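Local coordinates for protein plantazolicin methyltransferase BamL (PDB 5DLY) that probably methylates the antibiotic precursor desmethylplantazolicin, transferring methyl groups from S-adenosyl-L-methionine to the amino nitrogen of its N-terminal arginine, at residues R31-E36 with T172-E178; Y52-R58 with D152-I156; I116-V120 with T145-L149. All coordinates share one frame; numbering follows the deposited sequence.

Interaction 1. Residues R31-E36 with T172-E178; sequences RYDERE and TAQSREE. With 5D7 (prop-2-en-1-yl 2-[(1S)-1-amino-4-carbamimidamidobutyl]-1,3-thiazole-4-carboxylate), chain B.
Arg35 grips Glu178 end-on with two nitrogens: NH1 binds OE2 at 3.0 Å and NH2 binds OE1 at 2.9 Å, both nearly straight and close to the guanidinium plane. On the far side of the carboxylate plane, OE1 also accepts the backbone N-H of Gln174, so two donors reach it from opposite faces. A bend at chi3 (74°) turns the same guanidinium so that its NE meets Glu36 OE2 at 2.8 Å, completing a three-residue salt-bridge network; Lys250 pairs with the other oxygen of Glu36. The amide of Gln174 lies flat on the guanidinium, the two planes 5° apart and its CD 3.4 Å from Arg35 CZ. Ser175 is the N-cap of helix 176-187, its OG accepting from Glu178 N, and the contact thus ties the start of this helix to helix 23-56. Water 1 links Arg31 NH1 to Glu178 OE2. Tyr32 OH and Thr172 OG1 share a hydrogen bond of 2.7 Å at the ring edge. Thr172 CG2 packs against the carboxylate of Glu36, whose CG lies over the rim of one Tyr32 face. Tyr32 CE1 lies 3.6 Å from C1 of the thiazole substrate analog, and Asp33, held by Tyr181 OH, also lines that pocket.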
# COMPACT_ATOMS: atom_id res chain seq x y z
N ARG A 31 17.24 3.48 -3.16
CA ARG A 31 17.58 4.86 -3.50
C ARG A 31 16.43 5.57 -4.22
O ARG A 31 16.05 6.68 -3.84
CB ARG A 31 18.84 4.90 -4.36
CG ARG A 31 19.45 6.28 -4.51
CD ARG A 31 20.56 6.30 -5.55
NE ARG A 31 21.74 5.56 -5.13
CZ ARG A 31 22.13 4.39 -5.64
NH1 ARG A 31 21.44 3.80 -6.61
NH2 ARG A 31 23.23 3.81 -5.18
N TYR A 32 15.88 4.93 -5.25
CA TYR A 32 14.75 5.50 -5.97
C TYR A 32 13.56 5.70 -5.03
O TYR A 32 12.97 6.79 -4.99
CB TYR A 32 14.33 4.64 -7.18
CG TYR A 32 13.14 5.25 -7.89
CD1 TYR A 32 11.84 4.98 -7.46
CD2 TYR A 32 13.32 6.13 -8.96
CE1 TYR A 32 10.75 5.57 -8.08
CE2 TYR A 32 12.23 6.72 -9.59
CZ TYR A 32 10.94 6.43 -9.14
OH TYR A 32 9.83 6.99 -9.74
N ASP A 33 13.21 4.66 -4.29
CA ASP A 33 12.00 4.67 -3.46
C ASP A 33 12.06 5.74 -2.38
O ASP A 33 11.07 6.45 -2.14
CB ASP A 33 11.74 3.30 -2.82
CG ASP A 33 11.36 2.23 -3.84
OD1 ASP A 33 11.19 2.55 -5.04
OD2 ASP A 33 11.24 1.06 -3.42
N GLU A 34 13.22 5.88 -1.74
CA GLU A 34 13.39 6.92 -0.73
C GLU A 34 13.29 8.32 -1.30
O GLU A 34 12.68 9.20 -0.69
CB GLU A 34 14.72 6.73 0.00
CG GLU A 34 14.74 5.53 0.93
CD GLU A 34 13.90 5.75 2.17
OE1 GLU A 34 12.84 5.10 2.29
OE2 GLU A 34 14.30 6.58 3.02
N ARG A 35 13.86 8.53 -2.49
CA ARG A 35 13.88 9.85 -3.12
C ARG A 35 12.51 10.25 -3.68
O ARG A 35 12.10 11.41 -3.57
CB ARG A 35 14.93 9.89 -4.23
CG ARG A 35 15.14 11.27 -4.85
CD ARG A 35 16.09 11.23 -6.04
NE ARG A 35 15.47 10.64 -7.24
CZ ARG A 35 15.93 9.56 -7.88
NH1 ARG A 35 17.04 8.94 -7.48
NH2 ARG A 35 15.29 9.12 -8.95
N GLU A 36 11.81 9.29 -4.27
CA GLU A 36 10.63 9.61 -5.07
C GLU A 36 9.30 9.23 -4.43
O GLU A 36 8.26 9.78 -4.81
CB GLU A 36 10.74 8.98 -6.46
CG GLU A 36 11.96 9.40 -7.28
CD GLU A 36 11.93 10.84 -7.79
OE1 GLU A 36 10.88 11.51 -7.72
OE2 GLU A 36 12.98 11.32 -8.27
N THR A 172 11.04 10.13 -13.82
CA THR A 172 11.78 10.34 -12.58
C THR A 172 13.03 9.47 -12.43
O THR A 172 13.78 9.61 -11.46
CB THR A 172 10.87 10.14 -11.36
OG1 THR A 172 10.12 8.94 -11.53
CG2 THR A 172 9.93 11.33 -11.22
N ALA A 173 13.26 8.58 -13.39
CA ALA A 173 14.48 7.78 -13.41
C ALA A 173 15.66 8.70 -13.71
O ALA A 173 15.55 9.59 -14.56
CB ALA A 173 14.38 6.67 -14.44
N GLN A 174 16.77 8.50 -13.01
CA GLN A 174 17.95 9.36 -13.15
C GLN A 174 19.16 8.57 -13.65
O GLN A 174 20.24 9.13 -13.83
CB GLN A 174 18.26 10.07 -11.83
CG GLN A 174 17.15 10.97 -11.31
CD GLN A 174 17.51 11.73 -10.04
OE1 GLN A 174 18.54 11.47 -9.41
NE2 GLN A 174 16.66 12.69 -9.67
N SER A 175 18.96 7.28 -13.87
CA SER A 175 20.02 6.40 -14.36
C SER A 175 19.44 5.26 -15.18
O SER A 175 18.23 4.99 -15.13
CB SER A 175 20.83 5.84 -13.19
OG SER A 175 20.06 4.91 -12.44
N ARG A 176 20.29 4.57 -15.94
CA ARG A 176 19.84 3.42 -16.72
C ARG A 176 19.32 2.30 -15.81
O ARG A 176 18.37 1.61 -16.17
CB ARG A 176 20.97 2.93 -17.64
CG ARG A 176 20.59 1.82 -18.61
CD ARG A 176 21.83 1.07 -19.09
NE ARG A 176 22.42 0.22 -18.06
CZ ARG A 176 23.26 0.65 -17.11
NH1 ARG A 176 23.61 1.93 -17.05
NH2 ARG A 176 23.73 -0.20 -16.21
N GLU A 177 19.94 2.15 -14.64
CA GLU A 177 19.49 1.16 -13.66
C GLU A 177 18.08 1.49 -13.13
O GLU A 177 17.22 0.61 -13.07
CB GLU A 177 20.49 1.01 -12.50
CG GLU A 177 21.84 0.42 -12.91
CD GLU A 177 22.84 1.46 -13.39
OE1 GLU A 177 22.52 2.67 -13.45
OE2 GLU A 177 23.98 1.06 -13.72
N GLU A 178 17.86 2.75 -12.76
CA GLU A 178 16.51 3.19 -12.35
C GLU A 178 15.46 3.03 -13.45
O GLU A 178 14.31 2.66 -13.19
CB GLU A 178 16.52 4.63 -11.83
CG GLU A 178 17.18 4.76 -10.46
CD GLU A 178 17.15 6.18 -9.90
OE1 GLU A 178 16.60 7.10 -10.55
OE2 GLU A 178 17.70 6.37 -8.80
O9 5D7 B . 5.35 4.78 -6.22
C6 5D7 B . 6.21 4.64 -7.08
O7 5D7 B . 6.40 5.64 -8.10
C8 5D7 B . 5.52 6.76 -8.23
C2 5D7 B . 7.11 3.46 -7.10
N3 5D7 B . 7.16 2.58 -6.07
C4 5D7 B . 8.03 1.57 -6.23
S5 5D7 B . 8.84 1.76 -7.75
C1 5D7 B . 7.98 3.20 -8.16
CA 5D7 B . 8.36 0.44 -5.34
N 5D7 B . 7.71 0.68 -4.05
CB 5D7 B . 7.91 -0.91 -5.92
CG 5D7 B . 6.52 -0.93 -6.57
CD 5D7 B . 5.93 -2.33 -6.43
NE 5D7 B . 4.67 -2.39 -7.16
CZ 5D7 B . 4.47 -2.68 -8.45
NH2 5D7 B . 3.31 -2.68 -8.92
NH1 5D7 B . 5.45 -2.99 -9.20
C3 5D7 B . 5.95 7.57 -9.43
C5 5D7 B . 5.84 8.88 -9.45
O HOH W 1 18.82 4.28 -7.60
O HOH W 2 14.07 12.38 -10.67

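Interaction 2. Residues Y52-R58 with D152-I156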
# COMPACT_ATOMS: atom_id res chain seq x y z
N TYR A 52 -10.84 6.13 8.43
CA TYR A 52 -11.26 5.30 9.55
C TYR A 52 -12.08 6.10 10.57
O TYR A 52 -13.17 5.66 10.98
CB TYR A 52 -10.07 4.57 10.20
CG TYR A 52 -10.52 3.41 11.07
CD1 TYR A 52 -10.92 3.63 12.39
CD2 TYR A 52 -10.60 2.12 10.55
CE1 TYR A 52 -11.37 2.58 13.18
CE2 TYR A 52 -11.05 1.07 11.34
CZ TYR A 52 -11.44 1.31 12.64
OH TYR A 52 -11.90 0.27 13.43
N SER A 53 -11.56 7.26 10.95
CA SER A 53 -12.24 8.16 11.90
C SER A 53 -13.58 8.67 11.37
O SER A 53 -14.55 8.75 12.12
CB SER A 53 -11.34 9.34 12.28
OG SER A 53 -10.48 9.00 13.34
N SER A 54 -13.62 9.01 10.08
CA SER A 54 -14.84 9.48 9.44
C SER A 54 -15.91 8.39 9.43
O SER A 54 -17.06 8.62 9.83
CB SER A 54 -14.55 9.98 8.02
OG SER A 54 -15.72 10.39 7.35
N LYS A 55 -15.52 7.19 9.00
CA LYS A 55 -16.43 6.06 8.86
C LYS A 55 -16.87 5.48 10.21
O LYS A 55 -18.05 5.21 10.42
CB LYS A 55 -15.81 4.97 7.98
CG LYS A 55 -16.69 3.77 7.70
CD LYS A 55 -17.58 3.94 6.48
CE LYS A 55 -18.35 2.66 6.20
NZ LYS A 55 -19.27 2.77 5.04
N PHE A 56 -15.92 5.31 11.13
CA PHE A 56 -16.20 4.52 12.35
C PHE A 56 -16.22 5.30 13.66
O PHE A 56 -16.53 4.73 14.71
CB PHE A 56 -15.27 3.30 12.44
CG PHE A 56 -15.31 2.41 11.22
CD1 PHE A 56 -16.49 1.75 10.85
CD2 PHE A 56 -14.17 2.23 10.44
CE1 PHE A 56 -16.52 0.92 9.74
CE2 PHE A 56 -14.20 1.40 9.32
CZ PHE A 56 -15.38 0.74 8.97
N ASN A 57 -15.89 6.59 13.61
CA ASN A 57 -15.97 7.50 14.78
C ASN A 57 -15.10 7.14 15.99
O ASN A 57 -15.39 7.52 17.13
CB ASN A 57 -17.44 7.76 15.16
CG ASN A 57 -18.21 8.43 14.05
OD1 ASN A 57 -19.14 7.85 13.49
ND2 ASN A 57 -17.82 9.65 13.71
N ARG A 58 -14.04 6.39 15.72
CA ARG A 58 -12.98 6.17 16.69
C ARG A 58 -11.67 5.99 15.92
O ARG A 58 -11.69 5.80 14.71
CB ARG A 58 -13.26 4.96 17.58
CG ARG A 58 -13.31 3.62 16.85
CD ARG A 58 -13.19 2.49 17.85
NE ARG A 58 -13.37 1.16 17.25
CZ ARG A 58 -12.42 0.47 16.63
NH1 ARG A 58 -11.19 0.95 16.50
NH2 ARG A 58 -12.69 -0.74 16.15
N ASP A 152 -14.64 -6.24 12.56
CA ASP A 152 -16.00 -5.86 12.18
C ASP A 152 -16.10 -4.42 11.65
O ASP A 152 -17.04 -4.11 10.93
CB ASP A 152 -16.96 -6.06 13.36
CG ASP A 152 -17.13 -7.52 13.74
OD1 ASP A 152 -16.77 -8.40 12.93
OD2 ASP A 152 -17.63 -7.80 14.85
N GLN A 153 -15.14 -3.57 12.01
CA GLN A 153 -15.06 -2.20 11.50
C GLN A 153 -13.64 -1.96 11.00
O GLN A 153 -12.74 -1.66 11.78
CB GLN A 153 -15.41 -1.18 12.59
CG GLN A 153 -16.88 -1.18 12.98
CD GLN A 153 -17.20 -0.16 14.06
OE1 GLN A 153 -16.53 -0.10 15.09
NE2 GLN A 153 -18.24 0.63 13.83
N SER A 154 -13.44 -2.09 9.69
CA SER A 154 -12.08 -2.17 9.18
C SER A 154 -11.97 -1.86 7.70
O SER A 154 -12.96 -1.83 6.97
CB SER A 154 -11.52 -3.59 9.41
OG SER A 154 -12.33 -4.53 8.71
N CYS A 155 -10.73 -1.67 7.25
CA CYS A 155 -10.47 -1.58 5.83
C CYS A 155 -9.07 -2.07 5.48
O CYS A 155 -8.15 -1.96 6.29
CB CYS A 155 -10.66 -0.14 5.31
SG CYS A 155 -9.56 1.05 6.11
N ILE A 156 -8.96 -2.62 4.27
CA ILE A 156 -7.67 -2.78 3.59
C ILE A 156 -7.54 -1.58 2.66
O ILE A 156 -8.46 -1.32 1.88
CB ILE A 156 -7.59 -4.06 2.74
CG1 ILE A 156 -7.98 -5.29 3.57
CG2 ILE A 156 -6.18 -4.24 2.16
CD1 ILE A 156 -7.99 -6.60 2.81
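Phe56 and Gln153 make the tight half of this contact. The side chain of Gln153 runs past the ring in the opposite direction, and its CB sits over one face in a CH-pi contact, 3.7 Å from the ring centroid and 17° off the normal. Lys55 CG covers the opposite face, so the ring is sandwiched between an aliphatic segment of its own helix and one from the strand entry. Farther round the ring, Phe56 CZ comes within 3.5 Å of the backbone N of Ser154. Tyr52, one helical turn earlier, has CG anti to its backbone N (chi1 -163°), which turns one ring face toward Phe56, whose CD2 edge points at its centre. The Tyr52 hydroxyl donates to Gln153 O at 2.7 Å, tilted 34° from the carbonyl plane. This bond ties the buried end of the tyrosine to the backbone just where the chain turns its corner into the strand.

The outer side is looser. Gln153 OE1 stays 4.0 Å from Arg58 NE, too far for a hydrogen bond, and the guanidinium and amide planes are turned well away from parallel. Arg58 instead finds its main partner in Asp125, through a salt bridge from NH1. The contact lays the last turn of helix 23-56 beside the chain leading into strand 154-160 of the central sheet. There Tyr52 also packs on Asp125 and Ile126 of strand 124-130, while Phe56 touches Asn265 of the antiparallel strand 258-265.

Interaction 3. Residues I116-V120 with T145-L149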
# COMPACT_ATOMS: atom_id res chain seq x y z
N ILE A 116 0.59 -14.79 6.70
CA ILE A 116 0.26 -13.87 7.79
C ILE A 116 -0.56 -14.45 8.95
O ILE A 116 -0.35 -14.08 10.11
CB ILE A 116 -0.35 -12.54 7.25
CG1 ILE A 116 -0.45 -11.46 8.34
CG2 ILE A 116 -1.71 -12.77 6.59
CD1 ILE A 116 0.88 -11.11 9.00
N MET A 117 -1.48 -15.37 8.67
CA MET A 117 -2.37 -15.90 9.71
C MET A 117 -1.65 -16.81 10.72
O MET A 117 -2.22 -17.17 11.75
CB MET A 117 -3.62 -16.55 9.12
CG MET A 117 -4.62 -15.52 8.59
SD MET A 117 -6.20 -16.19 8.01
CE MET A 117 -7.11 -16.36 9.54
N GLN A 118 -0.40 -17.17 10.42
CA GLN A 118 0.47 -17.85 11.39
C GLN A 118 1.02 -16.90 12.46
O GLN A 118 1.59 -17.34 13.47
CB GLN A 118 1.69 -18.48 10.70
CG GLN A 118 1.40 -19.69 9.82
CD GLN A 118 2.46 -19.89 8.77
OE1 GLN A 118 3.66 -19.61 8.98
NE2 GLN A 118 2.04 -20.38 7.62
N TYR A 119 0.89 -15.59 12.22
CA TYR A 119 1.58 -14.58 13.03
C TYR A 119 0.63 -13.57 13.66
O TYR A 119 1.00 -12.89 14.62
CB TYR A 119 2.66 -13.86 12.20
CG TYR A 119 3.68 -14.84 11.70
CD1 TYR A 119 4.61 -15.41 12.57
CD2 TYR A 119 3.68 -15.24 10.36
CE1 TYR A 119 5.52 -16.34 12.12
CE2 TYR A 119 4.59 -16.17 9.90
CZ TYR A 119 5.51 -16.72 10.79
OH TYR A 119 6.41 -17.66 10.36
N VAL A 120 -0.58 -13.49 13.12
CA VAL A 120 -1.60 -12.55 13.58
C VAL A 120 -2.92 -13.29 13.68
O VAL A 120 -3.40 -13.88 12.70
CB VAL A 120 -1.74 -11.34 12.62
CG1 VAL A 120 -2.86 -10.41 13.07
CG2 VAL A 120 -0.42 -10.58 12.52
N THR A 145 -6.86 -14.04 2.06
CA THR A 145 -6.36 -14.28 3.41
C THR A 145 -6.51 -13.04 4.31
O THR A 145 -6.97 -13.16 5.45
CB THR A 145 -4.89 -14.73 3.34
OG1 THR A 145 -4.85 -16.03 2.73
CG2 THR A 145 -4.27 -14.80 4.73
N LEU A 146 -6.14 -11.88 3.79
CA LEU A 146 -6.25 -10.65 4.57
C LEU A 146 -7.69 -10.30 4.95
O LEU A 146 -7.95 -9.79 6.04
CB LEU A 146 -5.56 -9.49 3.85
CG LEU A 146 -4.04 -9.63 3.71
CD1 LEU A 146 -3.48 -8.56 2.80
CD2 LEU A 146 -3.32 -9.62 5.06
N ILE A 147 -8.63 -10.61 4.07
CA ILE A 147 -10.04 -10.40 4.39
C ILE A 147 -10.47 -11.19 5.65
O ILE A 147 -11.26 -10.69 6.45
CB ILE A 147 -10.93 -10.66 3.17
CG1 ILE A 147 -10.69 -9.53 2.15
CG2 ILE A 147 -12.41 -10.66 3.54
CD1 ILE A 147 -11.33 -9.74 0.79
N HIS A 148 -9.91 -12.39 5.84
CA HIS A 148 -10.18 -13.17 7.07
C HIS A 148 -9.75 -12.47 8.35
O HIS A 148 -10.29 -12.77 9.43
CB HIS A 148 -9.49 -14.53 7.05
CG HIS A 148 -9.77 -15.35 5.83
ND1 HIS A 148 -11.04 -15.51 5.32
CD2 HIS A 148 -8.94 -16.08 5.04
CE1 HIS A 148 -10.98 -16.29 4.26
NE2 HIS A 148 -9.72 -16.64 4.06
N LEU A 149 -8.76 -11.59 8.24
CA LEU A 149 -8.19 -10.88 9.39
C LEU A 149 -8.86 -9.54 9.67
O LEU A 149 -8.52 -8.88 10.64
CB LEU A 149 -6.68 -10.70 9.21
CG LEU A 149 -5.80 -11.92 9.46
CD1 LEU A 149 -4.35 -11.61 9.10
CD2 LEU A 149 -5.90 -12.36 10.92
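Met117 and Leu149 lie side by side, running opposite ways, with Met117 CG 3.9 Å from Leu149 CG, in a contact that joins a crossover of the Rossmann-like methyltransferase fold to a helix. Residues 116-118, the end of a 3-10 segment, lie in the connection between strands 107-110 and 124-130, and their partner is the C-terminal end of helix 139-148. Ile116 points its CG2 branch into the groove between three side chains: the methyl CG2 of Thr145 at 3.8 Å, Leu146 CD2 and Leu149 CD1. Ile116 and Leu149 cross at a slant, Leu149 CD1 touching CG2 and, more loosely, CG1 of Ile116. Leu146 starts away from the turn, yet its CD2 swings back to meet Ile116. Thr145 swings CG2 to the side facing away from its own N, which presents the methyl to both Ile116 and Met117, while its OG1 is hydrogen-bonded to Ala141 O within the helix.

Toward the surface Met117 extends along the helix end; SD lies 3.8 Å from His148 CB, and the bend at chi3 (82°) folds CE back against the same carbon. The two side chains cross at about a right angle, and the sulfur approaches the imidazole obliquely, 5.0 Å from its centroid. Inward, Ile116 packs on Ile89 and Leu64, and Leu146 on Ile127, Ile129 and Ile66, against the sheet. At its other edge, Leu149 CD2 rests 3.4 Å from the carbonyl oxygen of Val120.

In the fold
Helix 23-56 spans much of the molecule and carries both interaction 1, near its start, and interaction 2, at its end; their centres are 35 Å apart, on opposite sides of the chain's centre. Interaction 1 borders the substrate-analog pocket through Tyr32 and Asp33, with the Tyr32 side chain about 10 Å from the bound S-adenosyl-L-homocysteine. In interaction 3 the Ile116 side chain lies about 8 Å from the bound S-adenosyl-L-homocysteine and about 5 Å from that of Ala113, which binds it. Interactions 2 and 3, centres 19 Å apart, meet directly where Ile156 CD1 packs 3.9 Å from Leu146 CB. Interaction 2 itself lies away from the known binding sites.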